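Local coordinates for protein probable enoyl-CoA hydratase/isomerase (Pseudomonas aeruginosa PAO1, PDB 5WYD) that probably works as a crotonase-family hydro-lyase on enoyl-CoA thioesters and is implicated in making the diffusible signal factor, at residues N38-D43 with E100-L105; A130-I135 with T221-I226; Q159-L164 with G168-M173. The protein carries 1 engineered substitution. All blocks are in the same frame, centred on the assembly; numbering follows the deposited sequence.

Interaction 1: N38-D43 with E100-L105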
ATOM      1  N   ASN A  38     -17.286 -19.391  29.587  1.00 64.15           N
ATOM      2  CA  ASN A  38     -16.626 -18.086  29.493  1.00 58.68           C
ATOM      3  C   ASN A  38     -16.792 -17.491  28.099  1.00 54.87           C
ATOM      4  O   ASN A  38     -15.903 -16.809  27.588  1.00 61.87           O
ATOM      5  CB  ASN A  38     -15.160 -18.188  29.921  1.00 51.33           C
ATOM      6  CG  ASN A  38     -15.028 -18.422  31.406  1.00 55.28           C
ATOM      7  OD1 ASN A  38     -15.899 -18.036  32.184  1.00 56.16           O
ATOM      8  ND2 ASN A  38     -13.980 -19.118  31.802  1.00 56.23           N
ATOM      9  N   THR A  39     -17.941 -17.764  27.478  1.00 59.84           N
ATOM     10  CA  THR A  39     -18.244 -17.224  26.162  1.00 53.54           C
ATOM     11  C   THR A  39     -18.491 -15.721  26.253  1.00 48.95           C
ATOM     12  O   THR A  39     -19.016 -15.214  27.249  1.00 55.45           O
ATOM     13  CB  THR A  39     -19.449 -17.940  25.532  1.00 50.56           C
ATOM     14  OG1 THR A  39     -19.855 -17.263  24.339  1.00 36.99           O
ATOM     15  CG2 THR A  39     -20.615 -17.952  26.488  1.00 61.69           C
ATOM     16  N   TRP A  40     -18.068 -15.008  25.210  1.00 51.58           N
ATOM     17  CA  TRP A  40     -18.227 -13.558  25.145  1.00 51.96           C
ATOM     18  C   TRP A  40     -19.673 -13.121  25.042  1.00 62.09           C
ATOM     19  O   TRP A  40     -20.505 -13.788  24.421  1.00 61.40           O
ATOM     20  CB  TRP A  40     -17.473 -12.967  23.964  1.00 48.55           C
ATOM     21  CG  TRP A  40     -16.061 -12.916  24.209  1.00 31.96           C
ATOM     22  CD1 TRP A  40     -15.125 -13.743  23.711  1.00 35.36           C
ATOM     23  CD2 TRP A  40     -15.392 -12.006  25.085  1.00 24.52           C
ATOM     24  NE1 TRP A  40     -13.893 -13.393  24.200  1.00 39.59           N
ATOM     25  CE2 TRP A  40     -14.036 -12.328  25.052  1.00 30.61           C
ATOM     26  CE3 TRP A  40     -15.815 -10.952  25.899  1.00 36.22           C
ATOM     27  CZ2 TRP A  40     -13.088 -11.628  25.795  1.00 32.66           C
ATOM     28  CZ3 TRP A  40     -14.871 -10.263  26.637  1.00 31.22           C
ATOM     29  CH2 TRP A  40     -13.528 -10.605  26.581  1.00 19.35           C
ATOM     30  N   ASP A  41     -19.940 -11.950  25.605  1.00 58.44           N
ATOM     31  CA  ASP A  41     -21.260 -11.362  25.643  1.00 59.17           C
ATOM     32  C   ASP A  41     -21.117  -9.896  25.273  1.00 58.28           C
ATOM     33  O   ASP A  41     -20.020  -9.332  25.312  1.00 51.45           O
ATOM     34  CB  ASP A  41     -21.840 -11.549  27.060  1.00 69.88           C
ATOM     35  CG  ASP A  41     -23.245 -11.015  27.225  1.00 73.58           C
ATOM     36  OD1 ASP A  41     -23.743 -10.284  26.340  1.00 76.81           O
ATOM     37  OD2 ASP A  41     -23.844 -11.322  28.283  1.00 64.99           O
ATOM     38  N   ARG A  42     -22.235  -9.289  24.869  1.00 58.54           N
ATOM     39  CA  ARG A  42     -22.227  -7.857  24.579  1.00 54.07           C
ATOM     40  C   ARG A  42     -21.814  -7.039  25.784  1.00 50.45           C
ATOM     41  O   ARG A  42     -21.090  -6.041  25.659  1.00 51.27           O
ATOM     42  CB  ARG A  42     -23.607  -7.388  24.204  1.00 67.95           C
ATOM     43  CG  ARG A  42     -23.736  -5.885  24.381  1.00 68.87           C
ATOM     44  CD  ARG A  42     -25.123  -5.499  24.191  1.00 78.46           C
ATOM     45  NE  ARG A  42     -25.619  -5.924  22.917  1.00 93.17           N
ATOM     46  CZ  ARG A  42     -25.703  -5.100  21.913  1.00 87.26           C
ATOM     47  NH1 ARG A  42     -25.313  -3.818  22.085  1.00 80.28           N
ATOM     48  NH2 ARG A  42     -26.203  -5.578  20.787  1.00 76.37           N
ATOM     49  N   ASP A  43     -22.342  -7.402  26.950  1.00 50.06           N
ATOM     50  CA  ASP A  43     -22.007  -6.682  28.167  1.00 68.53           C
ATOM     51  C   ASP A  43     -20.511  -6.791  28.407  1.00 69.12           C
ATOM     52  O   ASP A  43     -19.856  -5.815  28.797  1.00 67.83           O
ATOM     53  CB  ASP A  43     -22.818  -7.249  29.352  1.00 71.47           C
ATOM     54  CG  ASP A  43     -23.106  -6.216  30.467  1.00 75.49           C
ATOM     55  OD1 ASP A  43     -22.488  -5.134  30.490  1.00 94.25           O
ATOM     56  OD2 ASP A  43     -23.958  -6.504  31.338  1.00 60.89           O
ATOM     57  N   GLU A 100     -14.321  -3.794  17.575  1.00 41.45           N
ATOM     58  CA  GLU A 100     -13.953  -2.660  18.416  1.00 41.00           C
ATOM     59  C   GLU A 100     -13.231  -3.106  19.669  1.00 34.06           C
ATOM     60  O   GLU A 100     -12.175  -2.557  20.022  1.00 26.00           O
ATOM     61  CB  GLU A 100     -15.194  -1.855  18.808  1.00 41.15           C
ATOM     62  CG  GLU A 100     -15.988  -1.267  17.677  1.00 40.57           C
ATOM     63  CD  GLU A 100     -17.238  -0.563  18.178  1.00 60.52           C
ATOM     64  OE1 GLU A 100     -17.463  -0.509  19.407  1.00 61.21           O
ATOM     65  OE2 GLU A 100     -17.967   0.012  17.350  1.00 56.01           O
ATOM     66  N   ALA A 101     -13.796  -4.091  20.367  1.00 38.72           N
ATOM     67  CA  ALA A 101     -13.197  -4.525  21.614  1.00 38.20           C
ATOM     68  C   ALA A 101     -11.828  -5.132  21.361  1.00 36.87           C
ATOM     69  O   ALA A 101     -10.825  -4.691  21.931  1.00 38.62           O
ATOM     70  CB  ALA A 101     -14.129  -5.521  22.308  1.00 41.82           C
ATOM     71  N   PHE A 102     -11.751  -6.083  20.434  1.00 43.88           N
ATOM     72  CA  PHE A 102     -10.477  -6.748  20.179  1.00 38.45           C
ATOM     73  C   PHE A 102      -9.433  -5.783  19.638  1.00 50.31           C
ATOM     74  O   PHE A 102      -8.252  -5.872  19.996  1.00 59.28           O
ATOM     75  CB  PHE A 102     -10.666  -7.924  19.240  1.00 41.83           C
ATOM     76  CG  PHE A 102     -11.428  -9.052  19.855  1.00 44.45           C
ATOM     77  CD1 PHE A 102     -11.337  -9.331  21.215  1.00 34.22           C
ATOM     78  CD2 PHE A 102     -12.203  -9.859  19.076  1.00 43.14           C
ATOM     79  CE1 PHE A 102     -12.041 -10.375  21.765  1.00 34.45           C
ATOM     80  CE2 PHE A 102     -12.869 -10.920  19.615  1.00 39.49           C
ATOM     81  CZ  PHE A 102     -12.808 -11.177  20.953  1.00 39.34           C
ATOM     82  N   GLU A 103      -9.830  -4.882  18.752  1.00 39.00           N
ATOM     83  CA  GLU A 103      -8.875  -3.895  18.281  1.00 38.16           C
ATOM     84  C   GLU A 103      -8.392  -3.027  19.431  1.00 40.44           C
ATOM     85  O   GLU A 103      -7.214  -2.659  19.488  1.00 39.76           O
ATOM     86  CB  GLU A 103      -9.519  -3.076  17.191  1.00 45.24           C
ATOM     87  CG  GLU A 103      -9.754  -3.883  15.935  1.00 39.89           C
ATOM     88  CD  GLU A 103     -10.624  -3.122  14.992  1.00 43.94           C
ATOM     89  OE1 GLU A 103     -10.904  -3.602  13.874  1.00 22.54           O
ATOM     90  OE2 GLU A 103     -10.996  -2.003  15.375  1.00 54.96           O
ATOM     91  N   ALA A 104      -9.286  -2.689  20.360  1.00 38.88           N
ATOM     92  CA  ALA A 104      -8.855  -1.928  21.527  1.00 40.62           C
ATOM     93  C   ALA A 104      -7.807  -2.701  22.324  1.00 39.28           C
ATOM     94  O   ALA A 104      -6.800  -2.129  22.761  1.00 38.53           O
ATOM     95  CB  ALA A 104     -10.052  -1.577  22.406  1.00 31.63           C
ATOM     96  N   LEU A 105      -8.020  -4.010  22.505  1.00 31.85           N
ATOM     97  CA  LEU A 105      -7.054  -4.821  23.233  1.00 33.47           C
ATOM     98  C   LEU A 105      -5.727  -4.836  22.500  1.00 39.73           C
ATOM     99  O   LEU A 105      -4.665  -4.589  23.094  1.00 37.96           O
ATOM    100  CB  LEU A 105      -7.602  -6.244  23.374  1.00 41.09           C
ATOM    101  CG  LEU A 105      -6.649  -7.341  23.858  1.00 40.02           C
ATOM    102  CD1 LEU A 105      -6.110  -6.997  25.239  1.00 24.82           C
ATOM    103  CD2 LEU A 105      -7.240  -8.779  23.772  1.00 25.93           C
TER
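W40 sits in the extended lead-in to helix 42-57 and F102 stands within the regular helix 88-106, so a loop residue and a helix residue meet while their backbones stay well apart. The phenyl ring arrives edge-on over one face of the indole in a T-shaped (edge-to-face) pair, planes at 82° and the centroids of the F102 ring and the five-membered ring of W40 5.6 Å apart. The closest atoms are CZ of F102 and NE1 of W40, at 4.1 Å. F102 CE1 stands 4.0 Å above the plane of the W40 indole, offset toward its rim. With CG of F102 anti to the carbonyl carbon (chi1 -69°), the ring is what reaches across. The pair joins the loop entering helix 42-57 to helix 88-106 in the crotonase-type core, and C127 of helix 123-130 packs on both rings. Just past the indole, D41 N-caps helix 42-57 by a weak bond from D43 N to D41 OD1. No hydrogen bond joins the two segments. The attraction is dispersion plus the pull of slightly positive aromatic C-H edges on an electron-rich indole face, well suited to this buried setting.

Interaction 2: A130-I135 with T221-I226; sequences ACDIRI and TIKPLI
K223, on helix 216-226, reaches across to D132, which lies in the short link before strand 133-137; the two side chains extend toward each other and the CA atoms stay 9.3 Å apart. From CB, which points at the D132 segment, the lysine runs out straight: CG is anti to the backbone N (chi1 -179°) and the chain stays extended through CE. CD is the first atom within touching distance of the carboxylate, 4.0 Å from D132 OD2. K223 CE then lies 3.1 Å from D132 OD2 and 3.2 Å from D132 OD1, tight for a methylene and closer than the charged NZ comes. A bend at the last torsion (chi4 -66°) turns NZ off to one side, so the ammonium approaches the carboxylate indirectly. K223 NZ still makes a salt bridge to D132 OD1, at 3.4 Å, but gives a hydrogen bond to the carbonyl oxygen of R106 and a weak one to Q227. D132 OD1 likewise has its stronger partner outside, K171 of a neighbouring subunit. Two lysines thus share one buried carboxylate, which would be expected to hold it ionised. S112 OG accepts from D132 N, fixing the link beside strand 111-116. The arrangement is a buried charge network at a subunit interface of the crotonase-fold hexamer, where the central sheet meets the C-terminal helices.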
ATOM      1  N   ALA A 130      -5.476 -11.135  19.649  1.00 34.61           N
ATOM      2  CA  ALA A 130      -5.459  -9.690  19.876  1.00 31.66           C
ATOM      3  C   ALA A 130      -4.405  -9.296  20.901  1.00 29.93           C
ATOM      4  O   ALA A 130      -4.033  -8.119  20.972  1.00 18.79           O
ATOM      5  CB  ALA A 130      -6.840  -9.222  20.320  1.00 31.89           C
ATOM      6  N   CYS A 131      -4.098 -10.219  21.820  1.00 35.56           N
ATOM      7  CA  CYS A 131      -3.044 -10.094  22.817  1.00 37.27           C
ATOM      8  C   CYS A 131      -1.665 -10.210  22.174  1.00 32.78           C
ATOM      9  O   CYS A 131      -1.473 -10.934  21.188  1.00 27.21           O
ATOM     10  CB  CYS A 131      -3.187 -11.188  23.851  1.00 41.99           C
ATOM     11  SG  CYS A 131      -4.833 -11.257  24.461  1.00 51.58           S
ATOM     12  N   ASP A 132      -0.695  -9.491  22.744  1.00 25.13           N
ATOM     13  CA  ASP A 132       0.654  -9.546  22.186  1.00 30.63           C
ATOM     14  C   ASP A 132       1.296 -10.921  22.339  1.00 29.02           C
ATOM     15  O   ASP A 132       1.904 -11.433  21.393  1.00 32.96           O
ATOM     16  CB  ASP A 132       1.558  -8.512  22.844  1.00 29.96           C
ATOM     17  CG  ASP A 132       1.034  -7.133  22.707  1.00 35.98           C
ATOM     18  OD1 ASP A 132       0.459  -6.796  21.645  1.00 44.31           O
ATOM     19  OD2 ASP A 132       1.242  -6.363  23.649  1.00 49.49           O
ATOM     20  N   ILE A 133       1.201 -11.533  23.511  1.00 32.23           N
ATOM     21  CA  ILE A 133       1.926 -12.770  23.774  1.00 25.46           C
ATOM     22  C   ILE A 133       0.942 -13.796  24.297  1.00 27.76           C
ATOM     23  O   ILE A 133       0.015 -13.480  25.047  1.00 32.30           O
ATOM     24  CB  ILE A 133       3.052 -12.536  24.800  1.00 19.60           C
ATOM     25  CG1 ILE A 133       3.845 -11.305  24.414  1.00 16.99           C
ATOM     26  CG2 ILE A 133       4.001 -13.732  24.845  1.00 22.72           C
ATOM     27  CD1 ILE A 133       4.875 -10.890  25.422  1.00 22.95           C
ATOM     28  N   ARG A 134       1.165 -15.040  23.936  1.00 27.57           N
ATOM     29  CA  ARG A 134       0.281 -16.105  24.365  1.00 40.81           C
ATOM     30  C   ARG A 134       1.038 -17.182  25.125  1.00 37.72           C
ATOM     31  O   ARG A 134       2.050 -17.699  24.644  1.00 43.79           O
ATOM     32  CB  ARG A 134      -0.452 -16.687  23.165  1.00 40.03           C
ATOM     33  CG  ARG A 134      -1.444 -15.720  22.590  1.00 34.56           C
ATOM     34  CD  ARG A 134      -1.608 -15.935  21.114  1.00 30.77           C
ATOM     35  NE  ARG A 134      -0.377 -15.636  20.421  1.00 29.53           N
ATOM     36  CZ  ARG A 134       0.009 -14.405  20.138  1.00 27.73           C
ATOM     37  NH1 ARG A 134      -0.748 -13.381  20.489  1.00 23.85           N
ATOM     38  NH2 ARG A 134       1.147 -14.196  19.501  1.00 39.20           N
ATOM     39  N   ILE A 135       0.525 -17.519  26.305  1.00 38.82           N
ATOM     40  CA  ILE A 135       1.058 -18.577  27.155  1.00 43.65           C
ATOM     41  C   ILE A 135      -0.050 -19.602  27.352  1.00 38.71           C
ATOM     42  O   ILE A 135      -1.118 -19.260  27.873  1.00 42.43           O
ATOM     43  CB  ILE A 135       1.514 -18.021  28.516  1.00 32.03           C
ATOM     44  CG1 ILE A 135       2.514 -16.887  28.341  1.00 31.39           C
ATOM     45  CG2 ILE A 135       2.106 -19.118  29.392  1.00 43.87           C
ATOM     46  CD1 ILE A 135       2.987 -16.357  29.659  1.00 40.37           C
ATOM     47  N   THR A 221       5.610   3.649  23.008  1.00 44.39           N
ATOM     48  CA  THR A 221       5.997   4.068  21.664  1.00 43.80           C
ATOM     49  C   THR A 221       6.476   2.906  20.803  1.00 41.50           C
ATOM     50  O   THR A 221       6.167   2.850  19.605  1.00 33.41           O
ATOM     51  CB  THR A 221       7.075   5.137  21.768  1.00 63.13           C
ATOM     52  OG1 THR A 221       8.330   4.514  22.072  1.00 60.25           O
ATOM     53  CG2 THR A 221       6.708   6.158  22.847  1.00 52.67           C
ATOM     54  N   ILE A 222       7.273   2.002  21.378  1.00 30.08           N
ATOM     55  CA  ILE A 222       7.836   0.922  20.582  1.00 29.75           C
ATOM     56  C   ILE A 222       6.748  -0.016  20.069  1.00 26.77           C
ATOM     57  O   ILE A 222       6.769  -0.429  18.904  1.00 32.49           O
ATOM     58  CB  ILE A 222       8.872   0.151  21.405  1.00 24.85           C
ATOM     59  CG1 ILE A 222       9.924   1.102  21.943  1.00 39.13           C
ATOM     60  CG2 ILE A 222       9.498  -0.887  20.511  1.00 19.14           C
ATOM     61  CD1 ILE A 222      10.979   0.415  22.768  1.00 36.66           C
ATOM     62  N   LYS A 223       5.755  -0.322  20.901  1.00 23.82           N
ATOM     63  CA  LYS A 223       4.781  -1.341  20.519  1.00 16.84           C
ATOM     64  C   LYS A 223       4.097  -1.058  19.191  1.00 26.84           C
ATOM     65  O   LYS A 223       3.969  -1.995  18.384  1.00 34.87           O
ATOM     66  CB  LYS A 223       3.725  -1.473  21.616  1.00 21.07           C
ATOM     67  CG  LYS A 223       2.659  -2.532  21.345  1.00 24.82           C
ATOM     68  CD  LYS A 223       1.630  -2.522  22.458  1.00 29.06           C
ATOM     69  CE  LYS A 223       0.587  -3.622  22.330  1.00 39.02           C
ATOM     70  NZ  LYS A 223      -0.308  -3.481  21.157  1.00 52.71           N
ATOM     71  N   PRO A 224       3.684   0.168  18.881  1.00 19.15           N
ATOM     72  CA  PRO A 224       3.088   0.406  17.567  1.00 20.79           C
ATOM     73  C   PRO A 224       4.033   0.059  16.437  1.00 28.42           C
ATOM     74  O   PRO A 224       3.587  -0.477  15.417  1.00 36.91           O
ATOM     75  CB  PRO A 224       2.757   1.899  17.619  1.00 25.87           C
ATOM     76  CG  PRO A 224       2.488   2.159  19.047  1.00 21.88           C
ATOM     77  CD  PRO A 224       3.383   1.263  19.818  1.00 23.93           C
ATOM     78  N   LEU A 225       5.335   0.311  16.603  1.00 30.45           N
ATOM     79  CA  LEU A 225       6.272   0.047  15.519  1.00 26.93           C
ATOM     80  C   LEU A 225       6.265  -1.414  15.122  1.00 24.67           C
ATOM     81  O   LEU A 225       6.155  -1.744  13.934  1.00 32.27           O
ATOM     82  CB  LEU A 225       7.673   0.441  15.948  1.00 12.59           C
ATOM     83  CG  LEU A 225       7.827   1.940  16.123  1.00 35.02           C
ATOM     84  CD1 LEU A 225       9.273   2.308  16.501  1.00  7.18           C
ATOM     85  CD2 LEU A 225       7.372   2.629  14.827  1.00 10.71           C
ATOM     86  N   ILE A 226       6.288  -2.302  16.111  1.00 28.27           N
ATOM     87  CA  ILE A 226       6.268  -3.721  15.792  1.00 28.39           C
ATOM     88  C   ILE A 226       5.023  -4.035  15.002  1.00 20.59           C
ATOM     89  O   ILE A 226       5.070  -4.756  14.010  1.00 17.95           O
ATOM     90  CB  ILE A 226       6.324  -4.562  17.081  1.00 31.83           C
ATOM     91  CG1 ILE A 226       7.605  -4.220  17.860  1.00 11.79           C
ATOM     92  CG2 ILE A 226       6.177  -6.047  16.732  1.00 15.23           C
ATOM     93  CD1 ILE A 226       7.747  -4.935  19.163  1.00 24.57           C
TER

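Interaction 3: Q159-L164 with G168-M173; sequences QALPWL and GWAKRM
L161 and P162 pack against A170 inside a helical hairpin: the helical range 157-176 doubles back on itself, and its two arms, 159-164 and 168-173, run at 139° with axes 8.1 Å apart. The tight part is around A170. Its CA lies only 5.0 Å from the CA of P162, and the methyl of A170 fills the narrow gap between the arms. A170 CB presses on the proline backbone at N and CA, 3.6 Å from P162 CA, while the ring touches it more distantly, P162 CB being 4.0 Å from A170 CB. L161 points straight at the second arm: its CG, anti to the backbone N (chi1 -175°), carries the branch over A170, putting L161 CD2 3.6 Å from A170 CA and L161 CG 3.7 Å from A170 CB. Away from A170 the contact thins. W163 turns its back on the second arm, meeting A229 and R230 of helix 228-231 and giving a hydrogen bond from NE1 to E167 of a neighbouring subunit. K171 also points away; its NZ salt-bridges D132 and hydrogen-bonds Q227, both of one other subunit, so the outer sides of the hairpin serve the assembly. M173 closes the other end more loosely, its SD resting 4.1 Å from L161 CD2.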
ATOM      1  N   GLN A 159      -7.491 -12.372   9.449  1.00 41.17           N
ATOM      2  CA  GLN A 159      -6.190 -11.736   9.318  1.00 34.28           C
ATOM      3  C   GLN A 159      -5.214 -12.198  10.405  1.00 30.52           C
ATOM      4  O   GLN A 159      -4.033 -12.433  10.128  1.00 41.87           O
ATOM      5  CB  GLN A 159      -6.379 -10.223   9.346  1.00 29.52           C
ATOM      6  CG  GLN A 159      -7.487  -9.726   8.416  1.00 17.13           C
ATOM      7  CD  GLN A 159      -7.354 -10.244   6.984  1.00 28.19           C
ATOM      8  OE1 GLN A 159      -6.261 -10.290   6.394  1.00 20.11           O
ATOM      9  NE2 GLN A 159      -8.469 -10.681   6.434  1.00 46.98           N
ATOM     10  N   ALA A 160      -5.677 -12.267  11.657  1.00 27.57           N
ATOM     11  CA  ALA A 160      -4.771 -12.499  12.776  1.00 13.01           C
ATOM     12  C   ALA A 160      -4.107 -13.868  12.708  1.00 21.78           C
ATOM     13  O   ALA A 160      -2.902 -13.976  12.950  1.00 29.90           O
ATOM     14  CB  ALA A 160      -5.523 -12.297  14.094  1.00 13.91           C
ATOM     15  N   LEU A 161      -4.872 -14.924  12.416  1.00 21.44           N
ATOM     16  CA  LEU A 161      -4.296 -16.269  12.388  1.00 27.35           C
ATOM     17  C   LEU A 161      -3.226 -16.482  11.306  1.00 32.50           C
ATOM     18  O   LEU A 161      -2.135 -16.967  11.653  1.00 46.23           O
ATOM     19  CB  LEU A 161      -5.414 -17.309  12.212  1.00 14.44           C
ATOM     20  CG  LEU A 161      -5.038 -18.786  12.282  1.00 20.07           C
ATOM     21  CD1 LEU A 161      -4.422 -19.067  13.626  1.00 14.11           C
ATOM     22  CD2 LEU A 161      -6.157 -19.795  11.984  1.00 23.19           C
ATOM     23  N   PRO A 162      -3.422 -16.119  10.030  1.00 38.56           N
ATOM     24  CA  PRO A 162      -2.353 -16.347   9.030  1.00 29.79           C
ATOM     25  C   PRO A 162      -1.109 -15.546   9.338  1.00 37.61           C
ATOM     26  O   PRO A 162      -0.019 -15.881   8.858  1.00 31.21           O
ATOM     27  CB  PRO A 162      -2.982 -15.893   7.710  1.00 32.58           C
ATOM     28  CG  PRO A 162      -4.031 -14.929   8.136  1.00 42.24           C
ATOM     29  CD  PRO A 162      -4.564 -15.413   9.441  1.00 43.56           C
ATOM     30  N   TRP A 163      -1.299 -14.385   9.974  1.00 41.06           N
ATOM     31  CA  TRP A 163      -0.183 -13.526  10.360  1.00 28.72           C
ATOM     32  C   TRP A 163       0.724 -14.269  11.320  1.00 29.25           C
ATOM     33  O   TRP A 163       1.930 -14.369  11.087  1.00 37.75           O
ATOM     34  CB  TRP A 163      -0.725 -12.216  10.971  1.00 26.21           C
ATOM     35  CG  TRP A 163       0.205 -10.986  11.090  1.00 17.42           C
ATOM     36  CD1 TRP A 163       0.799 -10.495  12.236  1.00 24.76           C
ATOM     37  CD2 TRP A 163       0.614 -10.108  10.039  1.00 19.31           C
ATOM     38  NE1 TRP A 163       1.547  -9.375  11.948  1.00 17.98           N
ATOM     39  CE2 TRP A 163       1.450  -9.118  10.607  1.00 21.01           C
ATOM     40  CE3 TRP A 163       0.375 -10.067   8.663  1.00 35.01           C
ATOM     41  CZ2 TRP A 163       2.032  -8.099   9.838  1.00 24.73           C
ATOM     42  CZ3 TRP A 163       0.957  -9.047   7.910  1.00 22.32           C
ATOM     43  CH2 TRP A 163       1.760  -8.080   8.499  1.00 25.04           C
ATOM     44  N   LEU A 164       0.158 -14.848  12.378  1.00 34.62           N
ATOM     45  CA  LEU A 164       0.988 -15.574  13.326  1.00 39.25           C
ATOM     46  C   LEU A 164       1.525 -16.874  12.732  1.00 45.84           C
ATOM     47  O   LEU A 164       2.730 -17.132  12.781  1.00 54.64           O
ATOM     48  CB  LEU A 164       0.211 -15.847  14.612  1.00 45.45           C
ATOM     49  CG  LEU A 164       0.252 -14.684  15.588  1.00 57.78           C
ATOM     50  CD1 LEU A 164      -0.448 -15.070  16.860  1.00 51.12           C
ATOM     51  CD2 LEU A 164       1.671 -14.213  15.876  1.00 50.10           C
ATOM     52  N   GLY A 168      -0.833 -21.531   5.382  1.00 32.96           N
ATOM     53  CA  GLY A 168      -1.116 -22.952   5.266  1.00 39.80           C
ATOM     54  C   GLY A 168      -1.741 -23.535   6.516  1.00 38.63           C
ATOM     55  O   GLY A 168      -2.792 -24.183   6.461  1.00 46.03           O
ATOM     56  N   TRP A 169      -1.132 -23.266   7.663  1.00 36.44           N
ATOM     57  CA  TRP A 169      -1.687 -23.760   8.911  1.00 43.04           C
ATOM     58  C   TRP A 169      -3.002 -23.063   9.222  1.00 36.50           C
ATOM     59  O   TRP A 169      -3.978 -23.703   9.630  1.00 35.18           O
ATOM     60  CB  TRP A 169      -0.652 -23.573  10.014  1.00 46.01           C
ATOM     61  CG  TRP A 169       0.195 -24.789  10.147  1.00 43.49           C
ATOM     62  CD1 TRP A 169       1.507 -24.930   9.787  1.00 41.66           C
ATOM     63  CD2 TRP A 169      -0.227 -26.052  10.649  1.00 40.93           C
ATOM     64  NE1 TRP A 169       1.929 -26.211  10.051  1.00 59.09           N
ATOM     65  CE2 TRP A 169       0.877 -26.917  10.581  1.00 60.25           C
ATOM     66  CE3 TRP A 169      -1.433 -26.531  11.170  1.00 43.25           C
ATOM     67  CZ2 TRP A 169       0.808 -28.233  11.020  1.00 60.05           C
ATOM     68  CZ3 TRP A 169      -1.502 -27.828  11.589  1.00 49.61           C
ATOM     69  CH2 TRP A 169      -0.393 -28.671  11.511  1.00 51.89           C
ATOM     70  N   ALA A 170      -3.058 -21.759   8.959  1.00 27.51           N
ATOM     71  CA  ALA A 170      -4.273 -20.996   9.202  1.00 29.53           C
ATOM     72  C   ALA A 170      -5.433 -21.559   8.407  1.00 39.79           C
ATOM     73  O   ALA A 170      -6.539 -21.726   8.942  1.00 44.65           O
ATOM     74  CB  ALA A 170      -4.055 -19.531   8.817  1.00 32.83           C
ATOM     75  N   LYS A 171      -5.184 -21.922   7.152  1.00 24.87           N
ATOM     76  CA  LYS A 171      -6.268 -22.406   6.320  1.00 34.63           C
ATOM     77  C   LYS A 171      -6.875 -23.675   6.898  1.00 41.61           C
ATOM     78  O   LYS A 171      -8.091 -23.752   7.108  1.00 48.96           O
ATOM     79  CB  LYS A 171      -5.722 -22.635   4.911  1.00 44.44           C
ATOM     80  CG  LYS A 171      -5.377 -21.301   4.218  1.00 40.61           C
ATOM     81  CD  LYS A 171      -4.870 -21.433   2.784  1.00 35.41           C
ATOM     82  CE  LYS A 171      -4.653 -20.059   2.154  1.00 29.41           C
ATOM     83  NZ  LYS A 171      -4.090 -20.093   0.774  1.00 24.04           N
ATOM     84  N   ARG A 172      -6.029 -24.606   7.320  1.00 40.15           N
ATOM     85  CA  ARG A 172      -6.522 -25.885   7.818  1.00 46.93           C
ATOM     86  C   ARG A 172      -7.450 -25.697   9.010  1.00 46.06           C
ATOM     87  O   ARG A 172      -8.517 -26.316   9.089  1.00 44.31           O
ATOM     88  CB  ARG A 172      -5.348 -26.759   8.195  1.00 48.43           C
ATOM     89  CG  ARG A 172      -5.736 -28.171   8.333  1.00 66.80           C
ATOM     90  CD  ARG A 172      -4.601 -28.936   8.885  1.00 76.55           C
ATOM     91  NE  ARG A 172      -3.639 -29.363   7.898  1.00 65.97           N
ATOM     92  CZ  ARG A 172      -2.660 -30.193   8.203  1.00 47.15           C
ATOM     93  NH1 ARG A 172      -2.567 -30.634   9.442  1.00 56.81           N
ATOM     94  NH2 ARG A 172      -1.791 -30.585   7.293  1.00 51.88           N
ATOM     95  N   MET A 173      -7.075 -24.820   9.940  1.00 38.56           N
ATOM     96  CA  MET A 173      -7.927 -24.574  11.101  1.00 45.00           C
ATOM     97  C   MET A 173      -9.264 -23.975  10.709  1.00 50.12           C
ATOM     98  O   MET A 173     -10.324 -24.478  11.098  1.00 59.23           O
ATOM     99  CB  MET A 173      -7.213 -23.670  12.081  1.00 43.18           C
ATOM    100  CG  MET A 173      -5.934 -24.322  12.476  1.00 56.32           C
ATOM    101  SD  MET A 173      -4.959 -23.351  13.592  1.00 49.90           S
ATOM    102  CE  MET A 173      -6.132 -23.195  14.938  1.00 41.92           C
TER

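From the N terminus, interaction 1 comes first: it closes a 56-residue loop holding most of helix 42-57, strand 63-68 and the first part of helix 88-106, up to residue 99, tying the entry to the first of these helices to the second. The chain then passes strand 111-116 and helix 123-130 before interaction 2 opens, closing 85 residues between the lead-in to strand 133-137 and helix 216-226. Interaction 3 nests within that loop, as a hairpin with three residues between its arms. None cross. Interactions 1 and 2 touch where L105 packs on A130 and C131; interactions 2 and 3 meet at R134 and L164; interactions 1 and 3 stay about 8 Å apart at their nearest atoms.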